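Local coordinates for protein hypothetical bacterial 6-phosphogluconolactonase (Bacteroides fragilis, PDB 3SCY) that is a putative 6-phosphogluconolactonase, a seven-bladed beta-propeller that would probably hydrolyse 6-phosphogluconolactone to 6-phosphogluconate, at residues A[170-175]-A[214-219]. Residues are numbered along the deposited sequence; the frame is centred on the assembly and turned at random.
Sequences LADDLG and RHLIFN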
loop_
_atom_site.group_PDB
_atom_site.type_symbol
_atom_site.label_atom_id
_atom_site.label_comp_id
_atom_site.label_asym_id
_atom_site.label_seq_id
_atom_site.Cartn_x
_atom_site.Cartn_y
_atom_site.Cartn_z
ATOM N N LEU A 170 -7.411 -4.596 9.869
ATOM C CA LEU A 170 -7.733 -5.671 8.931
ATOM C C LEU A 170 -6.473 -6.087 8.213
ATOM O O LEU A 170 -5.725 -5.223 7.730
ATOM C CB LEU A 170 -8.832 -5.244 7.959
ATOM C CG LEU A 170 -10.151 -4.796 8.607
ATOM C CD1 LEU A 170 -11.150 -4.420 7.555
ATOM C CD2 LEU A 170 -10.783 -5.913 9.462
ATOM N N ALA A 171 -6.176 -7.386 8.193
ATOM C CA ALA A 171 -4.944 -7.875 7.602
ATOM C C ALA A 171 -5.236 -8.860 6.481
ATOM O O ALA A 171 -5.816 -9.932 6.727
ATOM C CB ALA A 171 -4.092 -8.520 8.686
ATOM N N ASP A 172 -4.823 -8.509 5.246
ATOM C CA ASP A 172 -5.096 -9.359 4.078
ATOM C C ASP A 172 -4.140 -10.511 4.012
ATOM O O ASP A 172 -2.916 -10.302 4.047
ATOM C CB ASP A 172 -4.973 -8.543 2.778
ATOM C CG ASP A 172 -5.989 -7.446 2.591
ATOM O OD1 ASP A 172 -6.988 -7.429 3.334
ATOM O OD2 ASP A 172 -5.801 -6.613 1.659
ATOM N N ASP A 173 -4.686 -11.716 3.856
ATOM C CA ASP A 173 -3.883 -12.921 3.799
ATOM C C ASP A 173 -4.066 -13.600 2.458
ATOM O O ASP A 173 -5.035 -14.337 2.219
ATOM C CB ASP A 173 -4.250 -13.831 4.958
ATOM C CG ASP A 173 -3.459 -15.122 5.095
ATOM O OD1 ASP A 173 -2.702 -15.471 4.154
ATOM O OD2 ASP A 173 -3.595 -15.780 6.138
ATOM N N LEU A 174 -3.075 -13.384 1.591
ATOM C CA LEU A 174 -3.072 -13.926 0.240
ATOM C C LEU A 174 -3.078 -15.449 0.260
ATOM O O LEU A 174 -3.701 -16.080 -0.608
ATOM C CB LEU A 174 -1.847 -13.365 -0.531
ATOM C CG LEU A 174 -1.590 -13.899 -1.979
ATOM C CD1 LEU A 174 -0.938 -12.821 -2.837
ATOM C CD2 LEU A 174 -0.716 -15.195 -1.976
ATOM N N GLY A 175 -2.399 -16.033 1.245
ATOM C CA GLY A 175 -2.285 -17.478 1.327
ATOM C C GLY A 175 -3.513 -18.240 1.768
ATOM O O GLY A 175 -3.652 -19.414 1.416
ATOM N N ARG A 214 -4.811 -9.152 -1.742
ATOM C CA ARG A 214 -3.553 -8.438 -1.721
ATOM C C ARG A 214 -3.724 -7.133 -0.952
ATOM O O ARG A 214 -3.361 -7.099 0.223
ATOM C CB ARG A 214 -2.978 -8.211 -3.141
ATOM C CG ARG A 214 -1.528 -7.708 -3.116
ATOM C CD ARG A 214 -0.957 -7.609 -4.532
ATOM N NE ARG A 214 0.502 -7.431 -4.487
ATOM C CZ ARG A 214 1.107 -6.251 -4.339
ATOM N NH1 ARG A 214 0.397 -5.132 -4.296
ATOM N NH2 ARG A 214 2.429 -6.185 -4.259
ATOM N N HIS A 215 -4.255 -6.066 -1.574
ATOM C CA HIS A 215 -4.374 -4.781 -0.896
ATOM C C HIS A 215 -5.814 -4.380 -0.704
ATOM O O HIS A 215 -6.659 -4.692 -1.539
ATOM C CB HIS A 215 -3.629 -3.673 -1.671
ATOM C CG HIS A 215 -2.136 -3.679 -1.506
ATOM N ND1 HIS A 215 -1.343 -2.721 -2.144
ATOM C CD2 HIS A 215 -1.324 -4.542 -0.840
ATOM C CE1 HIS A 215 -0.092 -2.983 -1.778
ATOM N NE2 HIS A 215 -0.023 -4.080 -1.014
ATOM N N LEU A 216 -6.085 -3.662 0.377
ATOM C CA LEU A 216 -7.415 -3.197 0.793
ATOM C C LEU A 216 -7.425 -1.697 0.998
ATOM O O LEU A 216 -6.477 -1.145 1.581
ATOM C CB LEU A 216 -7.789 -3.886 2.113
ATOM C CG LEU A 216 -9.193 -3.564 2.695
ATOM C CD1 LEU A 216 -10.316 -4.275 1.903
ATOM C CD2 LEU A 216 -9.284 -4.046 4.149
ATOM N N ILE A 217 -8.516 -1.043 0.536
ATOM C CA ILE A 217 -8.714 0.390 0.693
ATOM C C ILE A 217 -10.152 0.648 1.129
ATOM O O ILE A 217 -11.032 -0.217 0.969
ATOM C CB ILE A 217 -8.373 1.222 -0.555
ATOM C CG1 ILE A 217 -9.265 0.746 -1.748
ATOM C CG2 ILE A 217 -6.858 1.141 -0.892
ATOM C CD1 ILE A 217 -9.261 1.654 -2.952
ATOM N N PHE A 218 -10.386 1.845 1.650
ATOM C CA PHE A 218 -11.711 2.315 2.068
ATOM C C PHE A 218 -12.063 3.537 1.290
ATOM O O PHE A 218 -11.159 4.289 0.906
ATOM C CB PHE A 218 -11.733 2.680 3.574
ATOM C CG PHE A 218 -11.479 1.473 4.431
ATOM C CD1 PHE A 218 -12.529 0.663 4.842
ATOM C CD2 PHE A 218 -10.181 1.107 4.771
ATOM C CE1 PHE A 218 -12.281 -0.497 5.589
ATOM C CE2 PHE A 218 -9.940 -0.034 5.534
ATOM C CZ PHE A 218 -10.986 -0.836 5.908
ATOM N N ASN A 219 -13.367 3.805 1.135
ATOM C CA ASN A 219 -13.736 5.064 0.491
ATOM C C ASN A 219 -13.623 6.211 1.528
ATOM O O ASN A 219 -13.345 5.959 2.709
ATOM C CB ASN A 219 -15.116 5.001 -0.176
ATOM C CG ASN A 219 -16.251 5.061 0.801
ATOM O OD1 ASN A 219 -16.140 4.591 1.936
ATOM N ND2 ASN A 219 -17.334 5.682 0.400
#
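Asp172 reaches from its strand to the backbone of Arg214, His215 and Leu216, forming the tight end of an interface between neighbouring propeller blades. Strand 168-173 is second in its four-stranded blade and 213-218 is first in the next; their short segments, nearly antiparallel at 152° and 6.9 Å apart between axes, belong to the facing sheets of these blades, Asp172 meeting backbone and Leu170 meeting side chains. With CG anti to the carbonyl carbon (chi1 -66°), the Asp172 carboxyl group brings its OD2 2.9 Å from Arg214 O, two acceptors facing each other without a hydrogen bond. The same oxygen lies 3.2 Å from Leu216 N, but the angle is too poor for a hydrogen bond, and Leu216 CB presses against OD2 at 3.4 Å. Arg214 and His215 together face Ile228 in a classic beta bulge. Their CB atoms point away from 170-175; Arg214 NH1 bonds to Gly262 O and its NE forms a salt bridge with Glu230, while His215 ND1 bonds to Asp263 OD1.

Packing is looser and wholly apolar at the other end. Leu170 CD1 sits 3.9 Å from Leu216 CD2 and meets the edge of the Phe218 ring, in its plane, at CZ (3.9 Å). Phe218, also resting on Pro164 and Ala225, is partly exposed, whereas both leucines are buried. So close an oxygen pair in a buried setting would tend to favour a protonated Asp172 if nothing else compensates.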